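Local atomic coordinates of acyl-CoA N-acyltransferases (NAT) superfamily protein (PDB entry 6TH0), a protein that probably transfers the acetyl group of acetyl-CoA to the N-terminal methionine of transmembrane proteins and to protein lysines, its GNAT domain being the part described here. Residues 114-117 with 118-122. Residues are numbered along the deposited sequence; the frame is centred on the assembly and turned at random.
Sequences ALIN and EVVKY
Asn117 and Lys121 lie one turn apart on the outer face of helix 111-123, the helix of the beta-alpha-beta unit that joins strands 93-102 and 129-137 of the GNAT fold. Their side chains cross obliquely: Lys121 CD comes to 3.5 Å from Asn117 ND2, so the aliphatic part of the lysine, rather than its ammonium group, meets the amide. CG of Asn117 is anti to the backbone N (chi1 -173°), beside the carbonyl carbon, which brings the amide up against the lysine chain, while the lysine bends at chi3 (45°), which turns its end back toward Glu118. There Lys121 NZ and Glu118 OE2 form a salt bridge at 3.6 Å between residues three apart on the helix. Glu118 in turn folds its own chain against the preceding turn, with CG 3.4 Å from Ala114 O. With an alanine at Asn117, the amide beside Lys121 CD would be gone, and the lysine chain is likely to turn more freely beside Glu118. The inner face is apolar: Ile116 and Leu115 pack on Leu100, and Val119 on Val95 and Ile97, laying the helix against strand 93-102. Ile116 also touches Leu146 and Tyr147 of helix 141-149. Since Leu100 and Val102 bind acetyl-CoA, and the side chain of Leu115 comes about 4 Å from that of Val102, this packing backs the cofactor site. Within the helix, Ile116 CG2 and Val120 CG2 meet at 4.3 Å, a loose apolar contact. Among the backbone bonds, Val120 N donates to Ile116 O at 3.0 Å, whereas that from Val119 N to Leu115 O is weak. The straightest bond between the two segments sits beneath the crossed pair, where Lys121 N reaches Asn117 O at 2.8 Å with an N-H...O angle of 169°.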
loop_
_atom_site.group_PDB
_atom_site.type_symbol
_atom_site.label_atom_id
_atom_site.label_comp_id
_atom_site.label_asym_id
_atom_site.label_seq_id
_atom_site.Cartn_x
_atom_site.Cartn_y
_atom_site.Cartn_z
ATOM N N ALA A 114 -0.533 -8.344 -7.640
ATOM C CA ALA A 114 -0.483 -9.384 -6.614
ATOM C C ALA A 114 -0.224 -8.792 -5.233
ATOM O O ALA A 114 -0.807 -9.242 -4.238
ATOM C CB ALA A 114 0.574 -10.429 -6.958
ATOM N N LEU A 115 0.624 -7.770 -5.154
ATOM C CA LEU A 115 0.891 -7.141 -3.863
ATOM C C LEU A 115 -0.381 -6.523 -3.286
ATOM O O LEU A 115 -0.707 -6.719 -2.107
ATOM C CB LEU A 115 2.002 -6.092 -4.014
ATOM C CG LEU A 115 3.430 -6.639 -4.155
ATOM C CD1 LEU A 115 4.379 -5.555 -4.666
ATOM C CD2 LEU A 115 3.960 -7.225 -2.840
ATOM N N ILE A 116 -1.122 -5.777 -4.105
ATOM C CA ILE A 116 -2.397 -5.230 -3.646
ATOM C C ILE A 116 -3.335 -6.350 -3.223
ATOM O O ILE A 116 -4.009 -6.263 -2.185
ATOM C CB ILE A 116 -3.023 -4.361 -4.746
ATOM C CG1 ILE A 116 -2.130 -3.151 -5.030
ATOM C CG2 ILE A 116 -4.409 -3.916 -4.337
ATOM C CD1 ILE A 116 -2.494 -2.478 -6.371
ATOM N N ASN A 117 -3.373 -7.432 -4.003
ATOM C CA ASN A 117 -4.215 -8.570 -3.651
ATOM C C ASN A 117 -3.910 -9.063 -2.238
ATOM O O ASN A 117 -4.825 -9.406 -1.472
ATOM C CB ASN A 117 -4.012 -9.681 -4.684
ATOM C CG ASN A 117 -4.954 -10.830 -4.491
ATOM O OD1 ASN A 117 -6.142 -10.631 -4.257
ATOM N ND2 ASN A 117 -4.436 -12.048 -4.586
ATOM N N GLU A 118 -2.625 -9.105 -1.872
ATOM C CA GLU A 118 -2.252 -9.506 -0.517
ATOM C C GLU A 118 -2.897 -8.602 0.523
ATOM O O GLU A 118 -3.373 -9.077 1.560
ATOM C CB GLU A 118 -0.731 -9.484 -0.360
ATOM C CG GLU A 118 0.002 -10.510 -1.212
ATOM C CD GLU A 118 -0.347 -11.933 -0.832
ATOM O OE1 GLU A 118 -0.710 -12.152 0.336
ATOM O OE2 GLU A 118 -0.278 -12.830 -1.701
ATOM N N VAL A 119 -2.936 -7.295 0.261
ATOM C CA VAL A 119 -3.521 -6.372 1.225
ATOM C C VAL A 119 -5.028 -6.591 1.338
ATOM O O VAL A 119 -5.584 -6.605 2.440
ATOM C CB VAL A 119 -3.199 -4.920 0.835
ATOM C CG1 VAL A 119 -3.826 -3.966 1.835
ATOM C CG2 VAL A 119 -1.668 -4.700 0.750
ATOM N N VAL A 120 -5.708 -6.772 0.206
ATOM C CA VAL A 120 -7.151 -7.009 0.232
ATOM C C VAL A 120 -7.463 -8.330 0.920
ATOM O O VAL A 120 -8.381 -8.419 1.744
ATOM C CB VAL A 120 -7.715 -6.976 -1.203
ATOM C CG1 VAL A 120 -9.207 -7.334 -1.205
ATOM C CG2 VAL A 120 -7.447 -5.632 -1.849
ATOM N N LYS A 121 -6.702 -9.374 0.596
ATOM C CA LYS A 121 -6.891 -10.664 1.251
ATOM C C LYS A 121 -6.639 -10.565 2.749
ATOM O O LYS A 121 -7.311 -11.227 3.547
ATOM C CB LYS A 121 -5.973 -11.692 0.589
ATOM C CG LYS A 121 -6.578 -12.306 -0.673
ATOM C CD LYS A 121 -5.595 -13.140 -1.497
ATOM C CE LYS A 121 -4.741 -14.094 -0.691
ATOM N NZ LYS A 121 -3.486 -14.387 -1.463
ATOM N N TYR A 122 -5.671 -9.739 3.150
ATOM C CA TYR A 122 -5.426 -9.515 4.569
ATOM C C TYR A 122 -6.614 -8.826 5.226
ATOM O O TYR A 122 -7.093 -9.264 6.278
ATOM C CB TYR A 122 -4.147 -8.694 4.769
ATOM C CG TYR A 122 -3.864 -8.400 6.229
ATOM C CD1 TYR A 122 -3.304 -9.371 7.050
ATOM C CD2 TYR A 122 -4.169 -7.164 6.792
ATOM C CE1 TYR A 122 -3.050 -9.125 8.390
ATOM C CE2 TYR A 122 -3.915 -6.909 8.141
ATOM C CZ TYR A 122 -3.356 -7.894 8.925
ATOM O OH TYR A 122 -3.093 -7.656 10.251
#